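Local structure of elongation factor G (Thermus thermophilus, 2DY1) at residues V103-E108 with V113-A118; L161-G166 with E192-E197; E277-G282 with E372-R377; R403-L406 with S411-L414; E514-A519 with F533-Y538. The protein binds GTP and a magnesium ion and probably acts as a GTPase in the elongation phase of protein synthesis, as elongation factors G do. All coordinates share one frame; numbering follows the deposited sequence.

Contact 1. Residues V103-E108 with V113-A118; sequences VAVSAE and VGTERA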
# COMPACT_ATOMS: atom_id res chain seq x y z
N VAL A 103 -7.96 5.25 -16.01
CA VAL A 103 -6.53 4.97 -15.94
C VAL A 103 -5.76 5.85 -16.91
O VAL A 103 -5.90 5.70 -18.11
CB VAL A 103 -6.29 3.46 -16.26
CG1 VAL A 103 -4.83 3.10 -16.06
CG2 VAL A 103 -7.20 2.57 -15.37
N ALA A 104 -4.97 6.78 -16.37
CA ALA A 104 -4.17 7.68 -17.21
C ALA A 104 -2.94 6.94 -17.68
O ALA A 104 -2.29 6.23 -16.91
CB ALA A 104 -3.73 8.91 -16.41
N VAL A 105 -2.65 7.10 -18.97
CA VAL A 105 -1.49 6.46 -19.59
C VAL A 105 -0.78 7.51 -20.44
O VAL A 105 -1.37 8.10 -21.34
CB VAL A 105 -1.93 5.28 -20.51
CG1 VAL A 105 -0.72 4.74 -21.32
CG2 VAL A 105 -2.54 4.18 -19.67
N SER A 106 0.49 7.76 -20.15
CA SER A 106 1.27 8.73 -20.93
C SER A 106 1.58 8.13 -22.31
O SER A 106 2.03 6.98 -22.39
CB SER A 106 2.58 9.04 -20.20
OG SER A 106 3.53 9.59 -21.09
N ALA A 107 1.35 8.89 -23.37
CA ALA A 107 1.62 8.41 -24.71
C ALA A 107 3.10 8.15 -24.91
O ALA A 107 3.49 7.38 -25.78
CB ALA A 107 1.12 9.41 -25.75
N GLU A 108 3.93 8.78 -24.10
CA GLU A 108 5.38 8.59 -24.19
C GLU A 108 5.83 7.24 -23.66
O GLU A 108 6.68 6.58 -24.23
CB GLU A 108 6.15 9.58 -23.32
CG GLU A 108 6.02 11.03 -23.56
CD GLU A 108 7.35 11.70 -23.32
OE1 GLU A 108 8.05 12.00 -24.32
OE2 GLU A 108 7.72 11.89 -22.14
N VAL A 113 4.67 -0.07 -14.85
CA VAL A 113 4.39 -0.92 -13.70
C VAL A 113 3.27 -0.35 -12.84
O VAL A 113 2.39 -1.09 -12.40
CB VAL A 113 5.65 -1.13 -12.85
CG1 VAL A 113 5.31 -1.93 -11.60
CG2 VAL A 113 6.68 -1.89 -13.67
N GLY A 114 3.28 0.96 -12.62
CA GLY A 114 2.24 1.58 -11.81
C GLY A 114 0.86 1.50 -12.44
O GLY A 114 -0.16 1.52 -11.74
N THR A 115 0.83 1.44 -13.77
CA THR A 115 -0.41 1.35 -14.52
C THR A 115 -0.98 -0.04 -14.25
O THR A 115 -2.16 -0.18 -13.93
CB THR A 115 -0.15 1.47 -16.05
OG1 THR A 115 0.77 2.53 -16.31
CG2 THR A 115 -1.45 1.74 -16.77
N GLU A 116 -0.14 -1.06 -14.38
CA GLU A 116 -0.55 -2.44 -14.15
C GLU A 116 -1.05 -2.66 -12.73
O GLU A 116 -2.04 -3.34 -12.53
CB GLU A 116 0.61 -3.40 -14.43
CG GLU A 116 0.91 -3.58 -15.91
CD GLU A 116 -0.09 -4.48 -16.61
OE1 GLU A 116 -1.14 -4.82 -16.02
OE2 GLU A 116 0.16 -4.85 -17.78
N ARG A 117 -0.36 -2.09 -11.75
CA ARG A 117 -0.79 -2.28 -10.37
C ARG A 117 -2.21 -1.76 -10.14
O ARG A 117 -3.03 -2.43 -9.52
CB ARG A 117 0.12 -1.56 -9.38
CG ARG A 117 1.57 -1.99 -9.31
CD ARG A 117 2.14 -1.36 -8.06
NE ARG A 117 3.56 -1.02 -8.11
CZ ARG A 117 4.09 0.17 -8.36
NH1 ARG A 117 3.30 1.18 -8.62
NH2 ARG A 117 5.40 0.32 -8.34
N ALA A 118 -2.48 -0.55 -10.62
CA ALA A 118 -3.81 0.03 -10.43
C ALA A 118 -4.84 -0.78 -11.22
O ALA A 118 -5.95 -1.02 -10.75
CB ALA A 118 -3.82 1.49 -10.87
O HOH W 1 0.06 5.02 -16.44
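The methyl CG2 of Thr-115 fills the angle between two valines of the neighbouring strand, meeting Val-103 CG1 at 3.7 Å and Val-105 CG2 at 3.9 Å. The side chains of Thr-115 and Val-105 cross at about a right angle, and both meetings are methyl against methyl. A single torsion explains the division of labour on the threonine: with chi1 at -44°, CG2 stands trans to the backbone N and reaches the strand, while OG1 swings back beside that N, toward the residue that precedes its helix, where the backbone N of Gln-112 is hydrogen-bonded to OG1. The hydroxyl also meets a water at 2.6 Å from OG1. The same water donates to Ala-104 O at 2.7 Å, so a water bridge runs from strand to helix alongside the methyl cluster.

Further out, Val-103 also packs on Val-15 of strand 9-16, and Val-105 pairs through its backbone with strand 129-134, which fixes the valines in the middle of the sheet. Gly-114 N is hydrogen-bonded to His-17 ND1, tying the start of the helix to the loop that binds GTP. Strand 100-106, helix 113-124 and strand 129-134 form one beta-alpha-beta unit of the P-loop GTPase fold. Chemically, one threonine serves two environments: its methyl seals an apolar seam, and its hydroxyl, held by a backbone N and a water, meets its polar needs within the interior.

Contact 2. Residues L161-G166 with E192-E197; sequences LPLYEG and EVPPEE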
# COMPACT_ATOMS: atom_id res chain seq x y z
N LEU A 161 -9.28 9.40 -31.86
CA LEU A 161 -8.02 9.31 -32.61
C LEU A 161 -7.51 10.76 -32.59
O LEU A 161 -8.28 11.70 -32.45
CB LEU A 161 -8.24 8.83 -34.04
CG LEU A 161 -8.70 7.38 -34.15
CD1 LEU A 161 -8.90 7.07 -35.64
CD2 LEU A 161 -7.70 6.41 -33.53
N PRO A 162 -6.21 10.95 -32.74
CA PRO A 162 -5.69 12.32 -32.71
C PRO A 162 -5.86 13.12 -33.99
O PRO A 162 -5.73 12.59 -35.10
CB PRO A 162 -4.21 12.13 -32.37
CG PRO A 162 -3.89 10.77 -32.96
CD PRO A 162 -5.14 9.94 -32.76
N LEU A 163 -6.19 14.40 -33.82
CA LEU A 163 -6.26 15.29 -34.98
C LEU A 163 -4.95 16.05 -35.03
O LEU A 163 -4.54 16.69 -34.07
CB LEU A 163 -7.42 16.29 -34.84
CG LEU A 163 -7.53 17.27 -36.01
CD1 LEU A 163 -7.92 16.49 -37.26
CD2 LEU A 163 -8.59 18.34 -35.71
N TYR A 164 -4.25 15.94 -36.16
CA TYR A 164 -2.98 16.64 -36.34
C TYR A 164 -3.08 17.69 -37.42
O TYR A 164 -3.87 17.57 -38.36
CB TYR A 164 -1.88 15.68 -36.78
CG TYR A 164 -1.40 14.72 -35.71
CD1 TYR A 164 -0.46 15.12 -34.77
CD2 TYR A 164 -1.89 13.42 -35.65
CE1 TYR A 164 -0.01 14.23 -33.78
CE2 TYR A 164 -1.45 12.54 -34.68
CZ TYR A 164 -0.51 12.94 -33.75
OH TYR A 164 -0.05 12.03 -32.81
N GLU A 165 -2.25 18.72 -37.29
CA GLU A 165 -2.15 19.77 -38.30
C GLU A 165 -0.65 19.97 -38.45
O GLU A 165 0.04 20.39 -37.52
CB GLU A 165 -2.85 21.07 -37.85
CG GLU A 165 -4.35 20.98 -37.94
CD GLU A 165 -5.06 22.21 -37.39
OE1 GLU A 165 -4.35 23.12 -36.90
OE2 GLU A 165 -6.31 22.25 -37.44
N GLY A 166 -0.13 19.61 -39.62
CA GLY A 166 1.29 19.76 -39.87
C GLY A 166 2.16 19.14 -38.79
O GLY A 166 3.15 19.76 -38.36
N GLU A 192 -12.73 19.52 -40.03
CA GLU A 192 -13.02 18.43 -40.95
C GLU A 192 -12.07 17.28 -40.67
O GLU A 192 -10.94 17.51 -40.23
CB GLU A 192 -12.78 18.89 -42.39
CG GLU A 192 -13.66 20.01 -42.83
CD GLU A 192 -14.99 19.51 -43.34
OE1 GLU A 192 -15.34 18.34 -43.06
OE2 GLU A 192 -15.68 20.28 -44.02
N VAL A 193 -12.52 16.05 -40.91
CA VAL A 193 -11.64 14.91 -40.75
C VAL A 193 -10.74 15.03 -41.98
O VAL A 193 -11.24 15.10 -43.11
CB VAL A 193 -12.38 13.56 -40.84
CG1 VAL A 193 -11.37 12.43 -40.88
CG2 VAL A 193 -13.32 13.39 -39.63
N PRO A 194 -9.41 15.10 -41.78
CA PRO A 194 -8.52 15.22 -42.93
C PRO A 194 -8.76 14.11 -43.97
O PRO A 194 -8.93 12.95 -43.61
CB PRO A 194 -7.13 15.13 -42.30
CG PRO A 194 -7.33 15.68 -40.94
CD PRO A 194 -8.65 15.06 -40.52
N PRO A 195 -8.75 14.46 -45.26
CA PRO A 195 -8.97 13.53 -46.38
C PRO A 195 -8.07 12.29 -46.27
O PRO A 195 -8.51 11.15 -46.44
CB PRO A 195 -8.63 14.38 -47.60
CG PRO A 195 -9.01 15.76 -47.17
CD PRO A 195 -8.52 15.83 -45.75
N GLU A 196 -6.80 12.53 -45.99
CA GLU A 196 -5.83 11.45 -45.86
C GLU A 196 -6.06 10.53 -44.67
O GLU A 196 -5.44 9.47 -44.58
CB GLU A 196 -4.43 12.04 -45.79
CG GLU A 196 -4.06 12.81 -47.04
CD GLU A 196 -2.86 13.71 -46.83
OE1 GLU A 196 -1.75 13.18 -46.60
OE2 GLU A 196 -3.04 14.94 -46.89
N GLU A 197 -6.94 10.92 -43.75
CA GLU A 197 -7.22 10.13 -42.56
C GLU A 197 -8.52 9.36 -42.64
O GLU A 197 -8.75 8.44 -41.86
CB GLU A 197 -7.34 11.03 -41.33
CG GLU A 197 -6.12 11.83 -40.93
CD GLU A 197 -5.19 11.07 -40.02
OE1 GLU A 197 -4.42 11.72 -39.28
OE2 GLU A 197 -5.22 9.82 -40.04
O HOH W 2 -4.33 10.75 -36.52
O HOH W 3 -4.97 14.16 -38.20
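Leu-163 carries its CG trans to the backbone N (chi1 178°), and this throws CD1 out toward the ring of Pro-194, whereas Glu-197 folds back at its second torsion (chi2 -87°) and turns its carboxylate to the same strand. The leucine methyl meets the CG-CD edge of the proline ring, with Leu-163 CD1 3.6 Å from Pro-194 CD and 3.8 Å from Pro-194 CG. This is the apolar half of the contact.

The polar half works through water. Glu-197 OE1 accepts from two waters, which lead to successive peptide groups of the strand. One, 2.9 Å from OE1, also donates to Pro-162 O, and it lies in the plane of the Tyr-164 ring, at its edge. The other donates to OE1 at 2.7 Å and accepts from Tyr-164 N at 2.8 Å. A carbonyl and an N-H of the strand are thus both answered by one carboxylate oxygen at second hand. The other oxygen, OE2, makes a salt bridge with Arg-200, in the first turn of helix 198-213, which should steady the carboxylate and favour its charged form. Glu-197 itself is placed by a tight turn, its backbone N bonding to Pro-194 O at 2.8 Å.

Elsewhere along the strand, Leu-161 and Pro-162 rest on Tyr-142 and Tyr-143 of helix 142-153. The run of antiparallel strands 156-165, 168-174, 179-184 and 187-191 leading into helix 198-213 extends the GTPase sheet and is consistent with the G' insertion that distinguishes the G domain of EF-G from those of smaller relatives.

Contact 3. Residues E277-G282 with E372-R377; sequences ERFGDG and EVPFAR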
# COMPACT_ATOMS: atom_id res chain seq x y z
N GLU A 277 -26.62 1.33 -10.85
CA GLU A 277 -26.30 0.20 -11.70
C GLU A 277 -25.37 -0.81 -11.00
O GLU A 277 -25.34 -1.98 -11.37
CB GLU A 277 -25.67 0.69 -13.01
CG GLU A 277 -26.68 1.36 -13.92
CD GLU A 277 -26.08 1.98 -15.17
OE1 GLU A 277 -26.66 1.79 -16.25
OE2 GLU A 277 -25.04 2.66 -15.07
N ARG A 278 -24.62 -0.36 -10.00
CA ARG A 278 -23.73 -1.27 -9.31
C ARG A 278 -24.34 -1.91 -8.06
O ARG A 278 -24.26 -3.13 -7.88
CB ARG A 278 -22.44 -0.54 -8.90
CG ARG A 278 -21.45 -1.46 -8.24
CD ARG A 278 -20.19 -0.72 -7.79
NE ARG A 278 -19.21 -1.62 -7.19
CZ ARG A 278 -18.12 -1.20 -6.56
NH1 ARG A 278 -17.90 0.11 -6.45
NH2 ARG A 278 -17.23 -2.06 -6.08
N PHE A 279 -24.98 -1.09 -7.24
CA PHE A 279 -25.55 -1.50 -5.95
C PHE A 279 -27.07 -1.59 -5.88
O PHE A 279 -27.60 -2.08 -4.88
CB PHE A 279 -25.15 -0.50 -4.85
CG PHE A 279 -23.68 -0.49 -4.55
CD1 PHE A 279 -23.13 -1.44 -3.71
CD2 PHE A 279 -22.85 0.44 -5.16
CE1 PHE A 279 -21.74 -1.47 -3.48
CE2 PHE A 279 -21.48 0.41 -4.93
CZ PHE A 279 -20.93 -0.53 -4.11
N GLY A 280 -27.74 -1.11 -6.91
CA GLY A 280 -29.20 -1.09 -6.89
C GLY A 280 -29.64 0.01 -5.93
O GLY A 280 -28.81 0.76 -5.40
N ASP A 281 -30.94 0.11 -5.69
CA ASP A 281 -31.46 1.12 -4.77
C ASP A 281 -31.69 0.43 -3.44
O ASP A 281 -31.85 -0.79 -3.37
CB ASP A 281 -32.77 1.73 -5.28
CG ASP A 281 -32.58 2.59 -6.52
OD1 ASP A 281 -31.77 3.55 -6.47
OD2 ASP A 281 -33.23 2.30 -7.55
N GLY A 282 -31.69 1.21 -2.36
CA GLY A 282 -31.89 0.61 -1.06
C GLY A 282 -31.45 1.51 0.07
O GLY A 282 -31.17 2.69 -0.14
N GLU A 372 -20.98 -7.64 0.60
CA GLU A 372 -21.71 -6.45 0.17
C GLU A 372 -20.93 -5.15 0.16
O GLU A 372 -21.38 -4.16 -0.40
CB GLU A 372 -22.95 -6.29 1.05
CG GLU A 372 -23.88 -7.50 0.99
CD GLU A 372 -25.03 -7.41 1.97
OE1 GLU A 372 -24.84 -7.74 3.16
OE2 GLU A 372 -26.14 -7.01 1.55
N VAL A 373 -19.74 -5.17 0.74
CA VAL A 373 -18.90 -3.96 0.86
C VAL A 373 -17.59 -4.08 0.10
O VAL A 373 -16.82 -5.00 0.35
CB VAL A 373 -18.54 -3.73 2.35
CG1 VAL A 373 -17.84 -2.38 2.53
CG2 VAL A 373 -19.80 -3.80 3.20
N PRO A 374 -17.30 -3.14 -0.84
CA PRO A 374 -16.03 -3.24 -1.57
C PRO A 374 -14.85 -3.26 -0.59
O PRO A 374 -14.86 -2.55 0.41
CB PRO A 374 -16.02 -1.96 -2.43
CG PRO A 374 -17.50 -1.66 -2.62
CD PRO A 374 -18.09 -1.98 -1.26
N PHE A 375 -13.84 -4.07 -0.88
CA PHE A 375 -12.71 -4.14 0.01
C PHE A 375 -11.45 -4.47 -0.76
O PHE A 375 -11.41 -5.44 -1.52
CB PHE A 375 -12.93 -5.23 1.07
CG PHE A 375 -11.88 -5.24 2.15
CD1 PHE A 375 -12.01 -4.43 3.26
CD2 PHE A 375 -10.72 -6.01 2.01
CE1 PHE A 375 -11.00 -4.36 4.22
CE2 PHE A 375 -9.70 -5.94 2.97
CZ PHE A 375 -9.85 -5.12 4.06
N ALA A 376 -10.42 -3.66 -0.55
CA ALA A 376 -9.13 -3.89 -1.18
C ALA A 376 -8.13 -3.98 -0.03
O ALA A 376 -7.91 -3.00 0.69
CB ALA A 376 -8.76 -2.75 -2.13
N ARG A 377 -7.56 -5.16 0.14
CA ARG A 377 -6.59 -5.44 1.18
C ARG A 377 -5.31 -4.64 0.93
O ARG A 377 -4.92 -4.47 -0.21
CB ARG A 377 -6.25 -6.94 1.15
CG ARG A 377 -5.39 -7.45 2.29
CD ARG A 377 -4.94 -8.88 1.99
NE ARG A 377 -4.03 -8.89 0.85
CZ ARG A 377 -2.72 -8.74 0.97
NH1 ARG A 377 -2.16 -8.60 2.17
NH2 ARG A 377 -1.97 -8.71 -0.12
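NH1 of Arg-278 is gripped twice from outside, by a salt bridge to Asp-99 OD1 and a weak hydrogen bond to Ala-98 O, and this fixes the guanidinium whose other terminal nitrogen, NH2, lies against Pro-374. The approach is oblique: Pro-374 CG is 3.5 Å from Arg-278 NH2, and Pro-374 CB follows at 3.8 Å. To get there, CG of the arginine stands trans to the backbone N (chi1 -177°) and the chain runs on extended to NE.

Phe-279, next along the helix, leans on this chain. Its CZ sits 3.5 Å above the guanidinium plane near the rim, and Arg-278 CG in turn lies over one face of the phenyl ring. The edge of that ring is what faces the other segment. Pro-374 CG lies in the ring plane, 3.9 Å from Phe-279 CZ, and Glu-372 O comes near the same plane at 4.1 Å from CE1. One proline corner therefore packs on an aromatic edge and an arginine end at once. Tyr-306 meets the phenyl ring too, with the planes about 45° apart.

Beyond Phe-279 the helix ends, Gly-280 leaving helical geometry with a positive phi. Along the 372-377 segment, Pro-374 O bonds to Lys-287 NZ, and Ala-376 N to Glu-96 on helix 88-97. Helix 275-279, shortly ahead of strand 285-294, thus packs on the loop between strands 361-363 and 383-389, consistent with an interdomain junction.

Contact 4. Residues R403-L406 with S411-L414; sequences RKLL and SLKL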
# COMPACT_ATOMS: atom_id res chain seq x y z
N ARG A 403 -0.10 8.95 16.78
CA ARG A 403 -1.51 8.54 16.74
C ARG A 403 -2.18 9.19 15.52
O ARG A 403 -2.88 8.52 14.74
CB ARG A 403 -2.24 8.99 18.01
CG ARG A 403 -3.68 8.44 18.11
CD ARG A 403 -4.47 9.14 19.22
NE ARG A 403 -4.72 10.53 18.88
CZ ARG A 403 -5.56 10.93 17.91
NH1 ARG A 403 -6.23 10.03 17.20
NH2 ARG A 403 -5.68 12.21 17.62
N LYS A 404 -1.97 10.49 15.34
CA LYS A 404 -2.54 11.22 14.21
C LYS A 404 -2.02 10.65 12.88
O LYS A 404 -2.77 10.45 11.93
CB LYS A 404 -2.16 12.71 14.26
CG LYS A 404 -2.86 13.53 15.36
CD LYS A 404 -2.52 15.00 15.14
CE LYS A 404 -3.25 15.91 16.13
NZ LYS A 404 -2.67 15.79 17.50
N LEU A 405 -0.71 10.41 12.82
CA LEU A 405 -0.10 9.88 11.61
C LEU A 405 -0.70 8.55 11.19
O LEU A 405 -0.97 8.34 10.00
CB LEU A 405 1.41 9.71 11.81
CG LEU A 405 2.19 9.16 10.61
CD1 LEU A 405 2.29 10.26 9.54
CD2 LEU A 405 3.58 8.70 11.03
N LEU A 406 -0.91 7.65 12.15
CA LEU A 406 -1.45 6.33 11.82
C LEU A 406 -2.95 6.39 11.55
O LEU A 406 -3.48 5.50 10.88
CB LEU A 406 -1.11 5.31 12.92
CG LEU A 406 0.22 4.54 12.82
CD1 LEU A 406 0.11 3.49 11.72
CD2 LEU A 406 1.39 5.48 12.53
N SER A 411 -1.47 2.55 6.39
CA SER A 411 -0.59 1.69 5.60
C SER A 411 0.80 1.63 6.25
O SER A 411 1.66 0.88 5.79
CB SER A 411 -0.47 2.16 4.15
OG SER A 411 0.46 3.24 4.01
N LEU A 412 1.02 2.45 7.27
CA LEU A 412 2.25 2.39 8.04
C LEU A 412 1.97 1.42 9.20
O LEU A 412 0.80 1.21 9.56
CB LEU A 412 2.58 3.76 8.67
CG LEU A 412 3.00 4.87 7.70
CD1 LEU A 412 2.86 6.23 8.38
CD2 LEU A 412 4.44 4.62 7.26
N LYS A 413 3.00 0.82 9.78
CA LYS A 413 2.81 -0.07 10.94
C LYS A 413 3.82 0.40 11.98
O LYS A 413 4.97 0.63 11.67
CB LYS A 413 3.06 -1.53 10.58
CG LYS A 413 2.80 -2.51 11.72
CD LYS A 413 3.09 -3.93 11.25
CE LYS A 413 3.38 -4.86 12.41
NZ LYS A 413 4.28 -5.97 11.97
N LEU A 414 3.38 0.52 13.22
CA LEU A 414 4.26 0.97 14.28
C LEU A 414 4.35 -0.19 15.26
O LEU A 414 3.33 -0.71 15.68
CB LEU A 414 3.63 2.19 14.95
CG LEU A 414 4.38 2.96 16.02
CD1 LEU A 414 5.65 3.57 15.43
CD2 LEU A 414 3.45 4.03 16.56
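Helix 392-408 gives way to strand 413-416 through a short connection that brings the CA atoms of Leu-406 and Leu-412 to 6.6 Å from each other. Leucines fill the angle so formed, and Leu-412 is the one that both helical residues touch.

Leu-405 and Leu-412 meet at about a right angle. The methyl Leu-412 CD1 lies alongside the CG-CD2 bond of Leu-405, at 3.7 Å from both Leu-405 CG and Leu-405 CD2. A first torsion of 180° at Leu-405 places CG trans to the backbone N and so carries its branch toward the 411-414 segment. Leu-406 engages the stem of the same partner. Its CD1 lies 3.9 Å from Leu-412 CB and comes to 3.2 Å from Leu-412 O, a close meeting of a methyl with a carbonyl oxygen that says more about tight fit than about polar attraction.

Other elements close round the cluster. Leu-405 also touches Arg-439 and Leu-440 of helix 430-442, while Leu-412 reaches His-432 on that helix and Leu-425 on the adjacent strand 423-427. Next to it Lys-413 turns its CB away from the helix; its backbone bonds to that of Trp-426, and its ammonium makes a cation-pi contact with the indole. Before the strand, Ser-411 OG is hydrogen-bonded to Asp-409 OD1.

The helix and the residues leading into the strand are thus joined across the bend by shape and dispersion rather than by direct polar bonds, and the charged ends of Lys-413 and of Arg-403, which pairs with Glu-400, lie outside this apolar seam.

Contact 5. Residues E514-A519 with F533-Y538; sequences EGIKEA and FKAIVY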
# COMPACT_ATOMS: atom_id res chain seq x y z
N GLU A 514 10.65 -21.89 33.68
CA GLU A 514 10.57 -20.42 33.60
C GLU A 514 11.95 -19.79 33.78
O GLU A 514 12.32 -18.88 33.05
CB GLU A 514 9.65 -19.87 34.69
CG GLU A 514 8.16 -19.96 34.42
CD GLU A 514 7.35 -19.39 35.58
OE1 GLU A 514 7.70 -18.29 36.07
OE2 GLU A 514 6.36 -20.04 35.99
N GLY A 515 12.68 -20.25 34.79
CA GLY A 515 14.01 -19.72 35.06
C GLY A 515 14.99 -19.95 33.93
O GLY A 515 15.85 -19.12 33.66
N ILE A 516 14.89 -21.10 33.27
CA ILE A 516 15.77 -21.38 32.15
C ILE A 516 15.39 -20.46 31.00
O ILE A 516 16.27 -19.87 30.37
CB ILE A 516 15.65 -22.87 31.69
CG1 ILE A 516 16.42 -23.76 32.68
CG2 ILE A 516 16.20 -23.03 30.28
CD1 ILE A 516 15.78 -25.12 32.91
N LYS A 517 14.10 -20.33 30.72
CA LYS A 517 13.67 -19.47 29.63
C LYS A 517 14.09 -18.02 29.89
O LYS A 517 14.53 -17.32 28.97
CB LYS A 517 12.16 -19.57 29.42
CG LYS A 517 11.72 -20.87 28.74
CD LYS A 517 10.20 -20.88 28.59
CE LYS A 517 9.72 -22.07 27.78
NZ LYS A 517 8.23 -22.06 27.64
N GLU A 518 13.98 -17.57 31.13
CA GLU A 518 14.36 -16.20 31.46
C GLU A 518 15.85 -15.95 31.27
O GLU A 518 16.24 -14.92 30.71
CB GLU A 518 13.91 -15.88 32.90
CG GLU A 518 12.38 -15.95 33.04
CD GLU A 518 11.88 -15.86 34.48
OE1 GLU A 518 12.67 -16.08 35.41
OE2 GLU A 518 10.68 -15.57 34.66
N ALA A 519 16.70 -16.89 31.68
CA ALA A 519 18.13 -16.71 31.53
C ALA A 519 18.51 -16.82 30.06
O ALA A 519 19.51 -16.24 29.63
CB ALA A 519 18.88 -17.77 32.34
N PHE A 533 18.83 -25.22 21.77
CA PHE A 533 19.33 -26.08 22.85
C PHE A 533 18.21 -26.85 23.51
O PHE A 533 17.06 -26.41 23.54
CB PHE A 533 20.05 -25.27 23.94
CG PHE A 533 19.16 -24.32 24.69
CD1 PHE A 533 19.03 -22.99 24.28
CD2 PHE A 533 18.44 -24.75 25.81
CE1 PHE A 533 18.20 -22.11 24.97
CE2 PHE A 533 17.61 -23.87 26.50
CZ PHE A 533 17.49 -22.55 26.09
N LYS A 534 18.57 -28.01 24.05
CA LYS A 534 17.64 -28.85 24.78
C LYS A 534 18.12 -28.70 26.21
O LYS A 534 19.33 -28.78 26.48
CB LYS A 534 17.75 -30.31 24.33
CG LYS A 534 16.80 -31.24 25.06
CD LYS A 534 16.96 -32.69 24.60
CE LYS A 534 16.65 -32.85 23.12
NZ LYS A 534 16.74 -34.28 22.68
N ALA A 535 17.19 -28.43 27.13
CA ALA A 535 17.51 -28.28 28.54
C ALA A 535 16.94 -29.49 29.26
O ALA A 535 15.73 -29.75 29.22
CB ALA A 535 16.89 -26.99 29.08
N ILE A 536 17.82 -30.23 29.93
CA ILE A 536 17.44 -31.42 30.67
C ILE A 536 17.70 -31.21 32.17
O ILE A 536 18.85 -30.97 32.58
CB ILE A 536 18.27 -32.63 30.18
CG1 ILE A 536 18.07 -32.83 28.67
CG2 ILE A 536 17.86 -33.89 30.94
CD1 ILE A 536 18.96 -33.91 28.06
N VAL A 537 16.65 -31.29 32.98
CA VAL A 537 16.80 -31.16 34.43
C VAL A 537 16.82 -32.60 34.92
O VAL A 537 15.81 -33.32 34.82
CB VAL A 537 15.64 -30.35 35.03
CG1 VAL A 537 15.70 -30.39 36.59
CG2 VAL A 537 15.74 -28.91 34.54
N TYR A 538 17.97 -33.01 35.43
CA TYR A 538 18.17 -34.41 35.79
C TYR A 538 18.45 -34.77 37.23
O TYR A 538 18.52 -35.95 37.56
CB TYR A 538 19.28 -34.98 34.92
CG TYR A 538 20.66 -34.38 35.16
CD1 TYR A 538 21.06 -33.20 34.52
CD2 TYR A 538 21.55 -35.00 36.03
CE1 TYR A 538 22.33 -32.67 34.75
CE2 TYR A 538 22.81 -34.48 36.27
CZ TYR A 538 23.20 -33.32 35.62
OH TYR A 538 24.45 -32.81 35.86
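The phenyl ring of Phe-533 presents its edge to Ile-516: the methyl CG2 lies near the ring plane, 4.1 Å from Phe-533 CE2, while the ring of Phe-560 from helix 549-566 also meets this phenyl with the planes about 55° apart. A chi1 of 65°, which sets CG of Phe-533 between its backbone N and carbonyl carbon, brings the ring edge-on to that methyl.

Ile-516 is the residue of helix segment 514-519 that makes the contacts, and it divides its work between two branches. CG2, trans to the backbone N, serves both Phe-533 and Ala-535, whose CB is 4.2 Å away. The longer branch swings past them and ends with CD1 at 4.1 Å from Val-537 CG2. Three inward residues, each two apart on the strand, thus receive one isoleucine.

Within domain IV this packing joins the last two elements of a beta-alpha-beta unit made of strand 494-497, helix 509-520 and strand 533-541. The helix segment runs 145° from the strand direction, with axes 10.7 Å apart, the small Ala-535 lying opposite Ile-516. Phe-495, from the parallel neighbour strand, touches both Ile-516 and Val-537. Leu-487 and Leu-485 of strand 477-489 flank Phe-533 and Ala-535 respectively.

Overall arrangement
From the N terminus onward the five contacts follow one another in series, and none nests within or crosses another. Contact 1 closes a four-residue loop between a central strand and its helix in the GTPase domain. Contact 2 spans three further antiparallel strands, and the loop after the last of them leans back on strand 156-165 of the same sheet. Contact 3 makes the widest loop, enclosing 89 residues that include domain 2, and links helix 275-279 to the linker beyond. Contact 4 closes four residues between helix 392-408 and strand 413-416 in domain III, and contact 5 thirteen between helix 509-520 and strand 533-541 in domain IV. Contacts 2 and 5 lie about 84 Å apart between centres.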